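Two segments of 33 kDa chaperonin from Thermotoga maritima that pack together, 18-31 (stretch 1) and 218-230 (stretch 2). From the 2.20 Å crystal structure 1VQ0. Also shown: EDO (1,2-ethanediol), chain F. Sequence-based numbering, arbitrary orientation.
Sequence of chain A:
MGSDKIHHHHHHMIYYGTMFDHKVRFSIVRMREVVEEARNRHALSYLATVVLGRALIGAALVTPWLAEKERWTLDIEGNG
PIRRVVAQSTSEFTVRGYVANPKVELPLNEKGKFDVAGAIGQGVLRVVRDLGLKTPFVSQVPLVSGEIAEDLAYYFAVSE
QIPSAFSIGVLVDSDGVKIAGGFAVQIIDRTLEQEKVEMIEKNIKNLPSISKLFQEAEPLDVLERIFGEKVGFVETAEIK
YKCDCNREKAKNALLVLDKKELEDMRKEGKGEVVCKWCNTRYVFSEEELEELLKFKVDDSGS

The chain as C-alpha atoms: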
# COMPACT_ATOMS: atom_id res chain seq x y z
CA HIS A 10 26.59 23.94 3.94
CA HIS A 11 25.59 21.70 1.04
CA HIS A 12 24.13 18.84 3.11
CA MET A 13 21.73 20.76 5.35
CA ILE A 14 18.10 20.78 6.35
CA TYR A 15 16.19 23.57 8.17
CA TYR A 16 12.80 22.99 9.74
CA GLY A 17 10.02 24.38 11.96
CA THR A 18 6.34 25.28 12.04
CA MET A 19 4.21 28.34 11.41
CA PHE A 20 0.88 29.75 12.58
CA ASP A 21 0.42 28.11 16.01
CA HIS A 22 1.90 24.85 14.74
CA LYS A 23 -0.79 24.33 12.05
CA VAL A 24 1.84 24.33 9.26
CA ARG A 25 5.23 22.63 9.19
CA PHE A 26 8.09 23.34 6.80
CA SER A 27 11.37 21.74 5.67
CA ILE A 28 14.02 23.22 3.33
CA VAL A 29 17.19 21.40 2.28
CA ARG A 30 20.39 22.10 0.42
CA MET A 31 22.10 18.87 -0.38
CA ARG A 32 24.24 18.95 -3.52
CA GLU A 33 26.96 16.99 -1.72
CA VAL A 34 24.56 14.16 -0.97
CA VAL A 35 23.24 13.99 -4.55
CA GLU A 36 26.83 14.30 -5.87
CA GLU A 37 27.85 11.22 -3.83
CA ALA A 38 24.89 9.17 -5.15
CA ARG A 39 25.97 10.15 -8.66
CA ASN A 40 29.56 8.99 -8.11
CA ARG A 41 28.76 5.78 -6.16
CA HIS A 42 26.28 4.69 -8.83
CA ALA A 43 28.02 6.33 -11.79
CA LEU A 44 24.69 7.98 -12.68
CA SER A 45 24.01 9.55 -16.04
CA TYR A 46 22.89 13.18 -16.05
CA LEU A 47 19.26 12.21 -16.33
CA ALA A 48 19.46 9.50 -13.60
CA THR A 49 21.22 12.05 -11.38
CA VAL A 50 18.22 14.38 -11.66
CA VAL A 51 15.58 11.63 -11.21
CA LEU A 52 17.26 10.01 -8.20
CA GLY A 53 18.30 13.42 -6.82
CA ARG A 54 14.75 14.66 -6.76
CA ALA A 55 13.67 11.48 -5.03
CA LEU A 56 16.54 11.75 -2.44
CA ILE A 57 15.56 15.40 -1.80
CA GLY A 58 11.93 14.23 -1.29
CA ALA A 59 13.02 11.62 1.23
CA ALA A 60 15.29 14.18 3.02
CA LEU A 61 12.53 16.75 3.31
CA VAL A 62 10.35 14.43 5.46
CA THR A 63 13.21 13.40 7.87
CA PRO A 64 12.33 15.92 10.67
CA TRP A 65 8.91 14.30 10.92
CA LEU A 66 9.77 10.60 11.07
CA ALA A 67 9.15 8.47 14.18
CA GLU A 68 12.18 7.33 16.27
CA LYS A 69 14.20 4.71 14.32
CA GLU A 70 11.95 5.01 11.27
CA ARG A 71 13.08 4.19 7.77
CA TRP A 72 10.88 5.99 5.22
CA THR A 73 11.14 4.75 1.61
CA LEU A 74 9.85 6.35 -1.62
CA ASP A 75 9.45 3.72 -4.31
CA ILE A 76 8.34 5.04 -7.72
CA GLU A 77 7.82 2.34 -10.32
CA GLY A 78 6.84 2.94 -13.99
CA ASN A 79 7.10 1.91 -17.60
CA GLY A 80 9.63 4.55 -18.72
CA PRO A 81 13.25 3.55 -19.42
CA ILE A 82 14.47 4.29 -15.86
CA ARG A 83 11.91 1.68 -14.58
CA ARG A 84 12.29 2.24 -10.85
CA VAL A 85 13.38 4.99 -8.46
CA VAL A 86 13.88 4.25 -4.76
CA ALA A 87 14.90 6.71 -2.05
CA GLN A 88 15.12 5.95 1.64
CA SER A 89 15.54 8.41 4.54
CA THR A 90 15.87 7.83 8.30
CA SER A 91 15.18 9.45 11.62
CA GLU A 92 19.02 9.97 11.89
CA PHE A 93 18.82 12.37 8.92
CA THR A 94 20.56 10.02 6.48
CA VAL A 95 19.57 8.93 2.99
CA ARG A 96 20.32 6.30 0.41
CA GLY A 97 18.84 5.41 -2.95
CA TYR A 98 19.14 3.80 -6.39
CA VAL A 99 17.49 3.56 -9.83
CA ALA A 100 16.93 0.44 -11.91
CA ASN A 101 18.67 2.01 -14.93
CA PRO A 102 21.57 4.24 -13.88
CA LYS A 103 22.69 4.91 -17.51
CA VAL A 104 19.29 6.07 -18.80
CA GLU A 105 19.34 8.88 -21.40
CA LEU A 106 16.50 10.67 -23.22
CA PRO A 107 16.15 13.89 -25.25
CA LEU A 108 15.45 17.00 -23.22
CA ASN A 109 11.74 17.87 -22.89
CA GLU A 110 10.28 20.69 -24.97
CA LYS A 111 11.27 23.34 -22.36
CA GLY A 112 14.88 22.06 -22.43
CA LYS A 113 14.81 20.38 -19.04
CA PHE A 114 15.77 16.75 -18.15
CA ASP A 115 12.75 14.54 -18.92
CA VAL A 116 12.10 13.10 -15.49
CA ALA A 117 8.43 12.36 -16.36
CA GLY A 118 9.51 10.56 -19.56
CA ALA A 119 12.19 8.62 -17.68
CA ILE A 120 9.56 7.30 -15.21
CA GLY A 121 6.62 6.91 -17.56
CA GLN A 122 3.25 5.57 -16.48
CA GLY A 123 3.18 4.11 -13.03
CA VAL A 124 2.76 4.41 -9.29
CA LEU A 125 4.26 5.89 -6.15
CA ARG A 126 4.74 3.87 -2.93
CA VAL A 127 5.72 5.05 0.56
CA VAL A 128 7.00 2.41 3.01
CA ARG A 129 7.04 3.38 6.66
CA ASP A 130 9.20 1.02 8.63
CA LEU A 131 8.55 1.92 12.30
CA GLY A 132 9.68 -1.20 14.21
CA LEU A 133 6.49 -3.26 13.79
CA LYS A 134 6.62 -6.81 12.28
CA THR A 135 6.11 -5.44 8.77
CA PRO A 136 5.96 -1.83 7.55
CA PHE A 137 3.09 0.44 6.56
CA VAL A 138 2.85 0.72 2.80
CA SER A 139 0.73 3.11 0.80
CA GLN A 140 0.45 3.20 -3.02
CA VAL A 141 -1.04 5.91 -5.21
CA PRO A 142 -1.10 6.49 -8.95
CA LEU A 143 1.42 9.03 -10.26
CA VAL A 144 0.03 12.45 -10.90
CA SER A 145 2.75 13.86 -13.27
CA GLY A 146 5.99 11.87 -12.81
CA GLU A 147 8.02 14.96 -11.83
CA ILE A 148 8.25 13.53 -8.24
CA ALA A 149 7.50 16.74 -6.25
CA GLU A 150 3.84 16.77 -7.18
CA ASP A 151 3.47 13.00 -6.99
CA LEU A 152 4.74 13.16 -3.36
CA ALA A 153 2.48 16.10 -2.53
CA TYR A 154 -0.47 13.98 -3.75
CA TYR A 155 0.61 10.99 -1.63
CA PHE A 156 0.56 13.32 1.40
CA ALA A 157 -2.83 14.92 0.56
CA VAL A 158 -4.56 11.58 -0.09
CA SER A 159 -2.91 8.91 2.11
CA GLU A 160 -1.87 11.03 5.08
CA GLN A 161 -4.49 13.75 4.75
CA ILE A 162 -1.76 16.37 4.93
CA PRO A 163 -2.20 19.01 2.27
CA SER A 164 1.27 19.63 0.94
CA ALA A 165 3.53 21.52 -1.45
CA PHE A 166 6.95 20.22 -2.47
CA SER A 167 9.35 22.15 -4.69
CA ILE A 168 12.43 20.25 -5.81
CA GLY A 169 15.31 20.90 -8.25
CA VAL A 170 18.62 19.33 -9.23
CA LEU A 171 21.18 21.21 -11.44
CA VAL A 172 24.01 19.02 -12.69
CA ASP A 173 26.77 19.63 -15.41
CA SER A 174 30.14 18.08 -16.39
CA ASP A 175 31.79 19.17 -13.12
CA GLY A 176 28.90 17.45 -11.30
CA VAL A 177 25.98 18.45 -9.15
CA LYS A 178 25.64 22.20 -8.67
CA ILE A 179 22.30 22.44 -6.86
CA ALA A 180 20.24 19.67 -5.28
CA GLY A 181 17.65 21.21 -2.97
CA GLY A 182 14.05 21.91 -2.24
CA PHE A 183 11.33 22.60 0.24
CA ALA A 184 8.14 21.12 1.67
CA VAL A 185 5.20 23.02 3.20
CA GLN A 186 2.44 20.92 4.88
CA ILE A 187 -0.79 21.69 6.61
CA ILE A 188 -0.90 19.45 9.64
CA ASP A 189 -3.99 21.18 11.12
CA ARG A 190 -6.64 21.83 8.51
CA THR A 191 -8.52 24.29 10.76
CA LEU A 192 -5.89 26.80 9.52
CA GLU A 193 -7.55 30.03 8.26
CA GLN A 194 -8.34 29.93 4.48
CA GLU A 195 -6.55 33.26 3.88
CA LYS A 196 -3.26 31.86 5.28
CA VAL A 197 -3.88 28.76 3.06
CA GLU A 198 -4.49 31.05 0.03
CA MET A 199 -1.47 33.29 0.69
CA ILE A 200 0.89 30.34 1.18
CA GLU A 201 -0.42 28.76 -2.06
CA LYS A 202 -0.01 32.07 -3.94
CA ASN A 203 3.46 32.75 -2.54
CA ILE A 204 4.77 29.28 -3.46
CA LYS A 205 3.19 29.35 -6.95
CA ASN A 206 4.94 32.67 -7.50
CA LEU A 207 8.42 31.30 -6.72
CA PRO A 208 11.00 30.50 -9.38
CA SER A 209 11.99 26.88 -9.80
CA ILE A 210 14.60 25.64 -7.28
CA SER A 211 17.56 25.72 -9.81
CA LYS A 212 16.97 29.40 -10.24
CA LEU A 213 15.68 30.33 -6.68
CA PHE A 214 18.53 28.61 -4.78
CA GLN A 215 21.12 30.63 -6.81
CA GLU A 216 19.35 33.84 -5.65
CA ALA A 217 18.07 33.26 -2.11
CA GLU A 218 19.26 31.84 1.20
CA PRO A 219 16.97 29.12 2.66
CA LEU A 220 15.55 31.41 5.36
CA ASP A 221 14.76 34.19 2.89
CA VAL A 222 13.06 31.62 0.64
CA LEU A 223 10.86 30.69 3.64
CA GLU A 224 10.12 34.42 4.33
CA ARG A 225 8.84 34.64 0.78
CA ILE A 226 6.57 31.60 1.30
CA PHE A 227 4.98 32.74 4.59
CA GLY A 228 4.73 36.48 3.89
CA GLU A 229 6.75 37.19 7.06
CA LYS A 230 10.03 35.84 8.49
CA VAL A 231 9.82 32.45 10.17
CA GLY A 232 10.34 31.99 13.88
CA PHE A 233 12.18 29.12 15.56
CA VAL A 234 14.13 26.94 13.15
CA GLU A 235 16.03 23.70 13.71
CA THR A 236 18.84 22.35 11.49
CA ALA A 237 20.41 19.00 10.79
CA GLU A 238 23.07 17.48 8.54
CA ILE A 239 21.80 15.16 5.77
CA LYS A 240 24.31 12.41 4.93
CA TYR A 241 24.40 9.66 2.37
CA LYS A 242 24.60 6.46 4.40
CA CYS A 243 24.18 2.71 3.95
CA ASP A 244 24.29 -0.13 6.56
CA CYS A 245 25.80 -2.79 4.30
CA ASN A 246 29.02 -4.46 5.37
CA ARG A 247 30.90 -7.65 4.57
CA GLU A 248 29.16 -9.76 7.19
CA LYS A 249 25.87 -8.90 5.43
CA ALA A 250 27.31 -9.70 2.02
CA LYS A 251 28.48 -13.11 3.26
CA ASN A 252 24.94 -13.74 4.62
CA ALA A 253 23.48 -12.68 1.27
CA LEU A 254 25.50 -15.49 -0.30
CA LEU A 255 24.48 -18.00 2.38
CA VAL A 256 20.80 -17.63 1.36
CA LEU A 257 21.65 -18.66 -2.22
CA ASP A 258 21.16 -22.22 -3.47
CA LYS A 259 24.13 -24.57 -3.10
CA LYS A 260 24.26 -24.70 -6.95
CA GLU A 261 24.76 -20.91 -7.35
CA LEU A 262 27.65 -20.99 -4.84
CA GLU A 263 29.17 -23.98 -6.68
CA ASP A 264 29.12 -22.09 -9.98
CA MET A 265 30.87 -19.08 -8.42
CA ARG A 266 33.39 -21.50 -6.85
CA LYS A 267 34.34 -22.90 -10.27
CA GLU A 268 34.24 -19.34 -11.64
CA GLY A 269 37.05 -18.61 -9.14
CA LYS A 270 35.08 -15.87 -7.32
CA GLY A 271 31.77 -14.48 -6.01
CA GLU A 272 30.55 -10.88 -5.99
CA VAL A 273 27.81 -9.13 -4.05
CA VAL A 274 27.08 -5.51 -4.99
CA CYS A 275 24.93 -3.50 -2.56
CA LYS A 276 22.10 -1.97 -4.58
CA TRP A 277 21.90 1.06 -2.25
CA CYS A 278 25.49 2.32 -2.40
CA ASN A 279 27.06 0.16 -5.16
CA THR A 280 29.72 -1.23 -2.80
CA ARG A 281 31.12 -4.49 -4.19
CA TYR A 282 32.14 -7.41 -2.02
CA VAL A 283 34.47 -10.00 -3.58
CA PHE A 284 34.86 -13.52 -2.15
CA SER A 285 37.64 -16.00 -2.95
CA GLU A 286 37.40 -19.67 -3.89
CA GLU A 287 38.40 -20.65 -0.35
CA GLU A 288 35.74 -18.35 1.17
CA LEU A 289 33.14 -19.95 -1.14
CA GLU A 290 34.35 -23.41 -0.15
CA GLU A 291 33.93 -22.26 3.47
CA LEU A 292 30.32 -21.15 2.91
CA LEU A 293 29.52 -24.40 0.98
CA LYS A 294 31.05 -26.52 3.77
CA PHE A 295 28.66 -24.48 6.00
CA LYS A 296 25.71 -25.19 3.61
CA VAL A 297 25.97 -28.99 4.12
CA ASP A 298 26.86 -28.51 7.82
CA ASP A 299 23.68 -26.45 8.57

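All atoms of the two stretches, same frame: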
# COMPACT_ATOMS: atom_id res chain seq x y z
N THR A 18 7.76 25.14 12.25
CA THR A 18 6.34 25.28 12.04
C THR A 18 5.97 26.75 12.03
O THR A 18 6.72 27.60 12.59
CB THR A 18 5.53 24.64 13.18
OG1 THR A 18 5.82 25.31 14.42
CG2 THR A 18 5.92 23.10 13.36
N MET A 19 4.80 27.01 11.43
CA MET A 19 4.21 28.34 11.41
C MET A 19 2.75 28.30 11.80
O MET A 19 2.09 27.24 11.68
CB MET A 19 4.35 28.99 10.02
CG MET A 19 5.74 29.49 9.64
SD MET A 19 6.25 30.99 10.47
CE MET A 19 7.19 30.29 11.56
N PHE A 20 2.30 29.45 12.30
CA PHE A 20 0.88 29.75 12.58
C PHE A 20 0.30 28.78 13.60
O PHE A 20 -0.50 27.92 13.25
CB PHE A 20 0.04 29.77 11.30
CG PHE A 20 0.65 30.60 10.20
CD1 PHE A 20 1.10 31.89 10.46
CD2 PHE A 20 0.84 30.07 8.92
CE1 PHE A 20 1.67 32.65 9.46
CE2 PHE A 20 1.43 30.83 7.92
CZ PHE A 20 1.84 32.14 8.19
N ASP A 21 0.77 28.95 14.84
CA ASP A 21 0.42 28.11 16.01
C ASP A 21 0.50 26.65 15.68
O ASP A 21 -0.44 25.92 15.97
CB ASP A 21 -1.00 28.44 16.56
CG ASP A 21 -1.16 29.88 16.95
OD1 ASP A 21 -0.27 30.42 17.65
OD2 ASP A 21 -2.15 30.57 16.59
N HIS A 22 1.60 26.26 15.03
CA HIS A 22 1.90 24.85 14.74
C HIS A 22 0.94 24.16 13.79
O HIS A 22 0.92 22.93 13.74
CB HIS A 22 2.00 24.04 16.05
CG HIS A 22 3.13 24.47 16.92
ND1 HIS A 22 2.95 25.38 17.95
CD2 HIS A 22 4.44 24.17 16.91
CE1 HIS A 22 4.11 25.60 18.53
NE2 HIS A 22 5.03 24.88 17.92
N LYS A 23 0.15 24.92 13.04
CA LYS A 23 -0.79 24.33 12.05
C LYS A 23 -0.13 23.99 10.72
O LYS A 23 -0.67 23.22 9.94
CB LYS A 23 -1.99 25.25 11.85
CG LYS A 23 -2.75 25.43 13.14
CD LYS A 23 -4.20 25.84 12.94
CE LYS A 23 -4.83 26.21 14.26
NZ LYS A 23 -5.98 27.13 13.92
N VAL A 24 1.04 24.61 10.46
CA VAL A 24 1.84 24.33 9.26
C VAL A 24 3.25 23.98 9.70
O VAL A 24 3.78 24.57 10.63
CB VAL A 24 1.92 25.56 8.30
CG1 VAL A 24 2.66 25.22 6.94
CG2 VAL A 24 0.54 26.18 8.03
N ARG A 25 3.84 23.03 9.02
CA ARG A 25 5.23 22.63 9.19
C ARG A 25 5.98 22.83 7.87
O ARG A 25 5.39 22.78 6.80
CB ARG A 25 5.34 21.17 9.72
CG ARG A 25 5.02 20.06 8.73
CD ARG A 25 4.93 18.67 9.38
NE ARG A 25 4.71 17.62 8.40
CZ ARG A 25 4.44 16.34 8.69
NH1 ARG A 25 4.25 15.93 9.93
NH2 ARG A 25 4.36 15.47 7.73
N PHE A 26 7.27 23.14 7.98
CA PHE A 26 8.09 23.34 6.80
C PHE A 26 9.47 22.71 7.01
O PHE A 26 9.94 22.60 8.16
CB PHE A 26 8.27 24.84 6.46
CG PHE A 26 9.01 25.62 7.50
CD1 PHE A 26 10.39 25.58 7.56
CD2 PHE A 26 8.31 26.36 8.45
CE1 PHE A 26 11.07 26.24 8.56
CE2 PHE A 26 8.97 27.02 9.45
CZ PHE A 26 10.37 26.95 9.50
N SER A 27 10.12 22.47 5.87
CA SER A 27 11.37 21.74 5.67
C SER A 27 11.99 22.43 4.48
O SER A 27 11.29 22.66 3.49
CB SER A 27 11.01 20.30 5.18
OG SER A 27 11.95 19.42 5.63
N ILE A 28 13.29 22.73 4.52
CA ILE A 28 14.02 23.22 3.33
C ILE A 28 15.46 22.69 3.40
O ILE A 28 16.09 22.65 4.47
CB ILE A 28 13.99 24.77 3.22
CG1 ILE A 28 14.64 25.27 1.93
CG2 ILE A 28 14.72 25.42 4.42
CD1 ILE A 28 14.22 26.70 1.53
N VAL A 29 15.96 22.24 2.28
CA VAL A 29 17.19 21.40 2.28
C VAL A 29 18.08 21.85 1.14
O VAL A 29 17.61 22.19 0.06
CB VAL A 29 16.89 19.87 2.26
CG1 VAL A 29 16.40 19.38 0.88
CG2 VAL A 29 18.11 19.07 2.72
N ARG A 30 19.37 21.95 1.43
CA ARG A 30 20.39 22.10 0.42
C ARG A 30 21.32 20.90 0.56
O ARG A 30 21.98 20.72 1.60
CB ARG A 30 21.21 23.36 0.66
CG ARG A 30 20.46 24.66 0.37
CD ARG A 30 20.69 25.21 -1.00
NE ARG A 30 21.65 26.31 -0.98
CZ ARG A 30 22.45 26.67 -1.98
NH1 ARG A 30 22.48 26.01 -3.13
NH2 ARG A 30 23.30 27.69 -1.78
N MET A 31 21.40 20.11 -0.48
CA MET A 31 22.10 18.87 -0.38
C MET A 31 22.81 18.39 -1.65
O MET A 31 22.83 17.18 -1.94
CB MET A 31 21.14 17.80 0.18
CG MET A 31 19.82 17.57 -0.64
SD MET A 31 18.75 16.38 0.16
CE MET A 31 19.44 14.95 -0.50
N GLU A 218 18.92 32.71 0.09
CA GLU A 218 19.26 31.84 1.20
C GLU A 218 17.99 31.09 1.62
O GLU A 218 16.89 31.56 1.37
CB GLU A 218 19.79 32.66 2.38
CG GLU A 218 21.17 33.30 2.18
CD GLU A 218 22.12 32.38 1.41
OE1 GLU A 218 22.57 31.38 1.98
OE2 GLU A 218 22.39 32.65 0.22
N PRO A 219 18.13 29.90 2.22
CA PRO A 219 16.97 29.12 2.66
C PRO A 219 15.98 29.89 3.54
O PRO A 219 14.78 29.75 3.37
CB PRO A 219 17.64 27.98 3.44
CG PRO A 219 18.89 27.75 2.69
CD PRO A 219 19.38 29.16 2.47
N LEU A 220 16.46 30.72 4.45
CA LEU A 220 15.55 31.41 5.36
C LEU A 220 14.77 32.53 4.69
O LEU A 220 13.66 32.88 5.12
CB LEU A 220 16.31 31.98 6.58
CG LEU A 220 16.74 30.97 7.65
CD1 LEU A 220 17.55 31.67 8.71
CD2 LEU A 220 15.56 30.30 8.29
N ASP A 221 15.38 33.14 3.68
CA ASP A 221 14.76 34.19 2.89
C ASP A 221 13.73 33.53 1.97
O ASP A 221 12.61 34.02 1.84
CB ASP A 221 15.82 34.95 2.09
CG ASP A 221 16.88 35.59 2.99
OD1 ASP A 221 16.56 35.98 4.13
OD2 ASP A 221 18.07 35.76 2.64
N VAL A 222 14.08 32.40 1.37
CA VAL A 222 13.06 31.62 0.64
C VAL A 222 11.80 31.35 1.51
O VAL A 222 10.69 31.43 1.04
CB VAL A 222 13.61 30.26 0.15
CG1 VAL A 222 12.47 29.36 -0.41
CG2 VAL A 222 14.66 30.45 -0.92
N LEU A 223 12.00 30.98 2.76
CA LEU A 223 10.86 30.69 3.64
C LEU A 223 10.05 31.99 3.97
O LEU A 223 8.81 31.94 4.13
CB LEU A 223 11.35 30.03 4.94
CG LEU A 223 12.09 28.68 4.92
CD1 LEU A 223 12.63 28.36 6.32
CD2 LEU A 223 11.21 27.60 4.44
N GLU A 224 10.77 33.11 4.10
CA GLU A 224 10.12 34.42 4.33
C GLU A 224 9.17 34.75 3.19
O GLU A 224 8.03 35.14 3.41
CB GLU A 224 11.12 35.56 4.51
CG GLU A 224 10.44 36.91 4.40
CD GLU A 224 11.33 38.07 4.72
OE1 GLU A 224 12.56 37.87 4.82
OE2 GLU A 224 10.74 39.18 4.89
N ARG A 225 9.66 34.55 1.98
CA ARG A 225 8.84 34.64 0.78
C ARG A 225 7.61 33.74 0.78
O ARG A 225 6.53 34.22 0.43
CB ARG A 225 9.69 34.34 -0.45
CG ARG A 225 10.85 35.29 -0.66
CD ARG A 225 11.00 35.72 -2.07
NE ARG A 225 12.33 35.45 -2.58
CZ ARG A 225 12.60 35.25 -3.87
NH1 ARG A 225 11.62 35.28 -4.78
NH2 ARG A 225 13.85 35.01 -4.26
N ILE A 226 7.75 32.46 1.14
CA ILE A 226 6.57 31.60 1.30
C ILE A 226 5.49 32.11 2.31
O ILE A 226 4.29 32.10 2.01
CB ILE A 226 6.97 30.17 1.67
CG1 ILE A 226 7.70 29.50 0.48
CG2 ILE A 226 5.73 29.35 2.02
CD1 ILE A 226 8.50 28.27 0.81
N PHE A 227 5.91 32.52 3.50
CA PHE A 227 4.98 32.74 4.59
C PHE A 227 4.53 34.16 4.72
O PHE A 227 3.69 34.46 5.57
CB PHE A 227 5.58 32.24 5.91
CG PHE A 227 5.64 30.77 5.97
CD1 PHE A 227 4.47 30.03 6.12
CD2 PHE A 227 6.84 30.10 5.75
CE1 PHE A 227 4.50 28.66 6.11
CE2 PHE A 227 6.89 28.73 5.77
CZ PHE A 227 5.73 28.00 5.94
N GLY A 228 5.11 35.04 3.89
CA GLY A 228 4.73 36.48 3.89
C GLY A 228 5.38 37.30 4.99
O GLY A 228 5.36 38.48 4.92
N GLU A 229 5.95 36.63 5.98
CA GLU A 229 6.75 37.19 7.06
C GLU A 229 7.94 36.25 7.31
O GLU A 229 7.94 35.12 6.83
CB GLU A 229 5.90 37.30 8.32
CG GLU A 229 5.54 35.96 8.94
CD GLU A 229 4.16 35.91 9.55
OE1 GLU A 229 3.17 35.79 8.78
OE2 GLU A 229 4.09 35.98 10.80
N LYS A 230 8.93 36.69 8.06
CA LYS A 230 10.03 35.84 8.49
C LYS A 230 9.54 34.70 9.39
O LYS A 230 8.58 34.84 10.14
CB LYS A 230 11.13 36.63 9.21
CG LYS A 230 12.15 37.30 8.27
CD LYS A 230 12.97 38.39 8.97
CE LYS A 230 13.70 39.34 7.98
NZ LYS A 230 13.92 40.66 8.65
C1 EDO F . 6.01 10.74 6.86
O1 EDO F . 5.09 10.17 5.96
C2 EDO F . 5.45 11.45 8.09
O2 EDO F . 4.47 12.48 7.82

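One side of a β-hairpin packs against a short helix in this contact, and the joint is almost wholly apolar: no hydrogen bond crosses between the two stretches, which bury 591 Å² in all. Helix 219-227 lies over strand 24-30 with the axes 9.4 Å apart at closest and running at 145°, nearer antiparallel than parallel, so the start of the strand meets the end of the helix and the end of the strand meets its beginning. The contact begins at Met19, paired with Val24 by two backbone hydrogen bonds (Met19 N to Val24 O, 2.8 Å; Val24 N to Met19 O, 3.1 Å) that close the hairpin around a type I' turn from Phe20 to Lys23. The Met19 side chain lies over one face of the Phe227 ring, its CG 3.7 Å from the ring centroid and 8° off the normal, a CH-π contact; its SD sits more obliquely, 4.8 Å from the same centroid. Phe20 points its CA-to-CB bond sideways, yet its ring reaches the helix end: CE2 comes 3.6 Å from Phe227 CD1, with the planes at 67°. At the edge of the Phe20 ring, CE1 lies 3.5 Å from Glu229 OE1, a placement that suits a carboxylate oxygen, since the rim of a phenyl ring is slightly positive. Asp21, His22 and Lys23 carry the turn clear of stretch 2. Val24 returns to the interface, its CG1 4.0 Å from Phe227 CE1, at the edge of that ring. From here the strand alternates: Val24, Phe26, Ile28 and Arg30 point toward the helix, whereas Arg25, Ser27 and Val29 point away. On that other side, Arg25 NH2 donates a hydrogen bond to O2 of the bound 1,2-ethanediol, 3.0 Å away. Phe26 touches residues one helical turn apart: its CE1 is 3.5 Å from Leu223 CD1 and its CD2 3.8 Å from Phe227 CE2. Phe227, with 110 Å² covered, thus meets four side chains of stretch 1. Ile28, the most covered residue of the strand, packs into the first turns of the helix, with CD1 3.7 Å from Val222 CG1, and CG2 4.0 Å from Pro219 CB and 4.1 Å from Leu223 CD1. Its CD1 also lies 3.6 Å from Pro219 O, an oxygen already engaged within the helix by Leu223 N at 3.1 Å. Arg30 ends the contact through its aliphatic part, CG lying 4.2 Å from Pro219 CG.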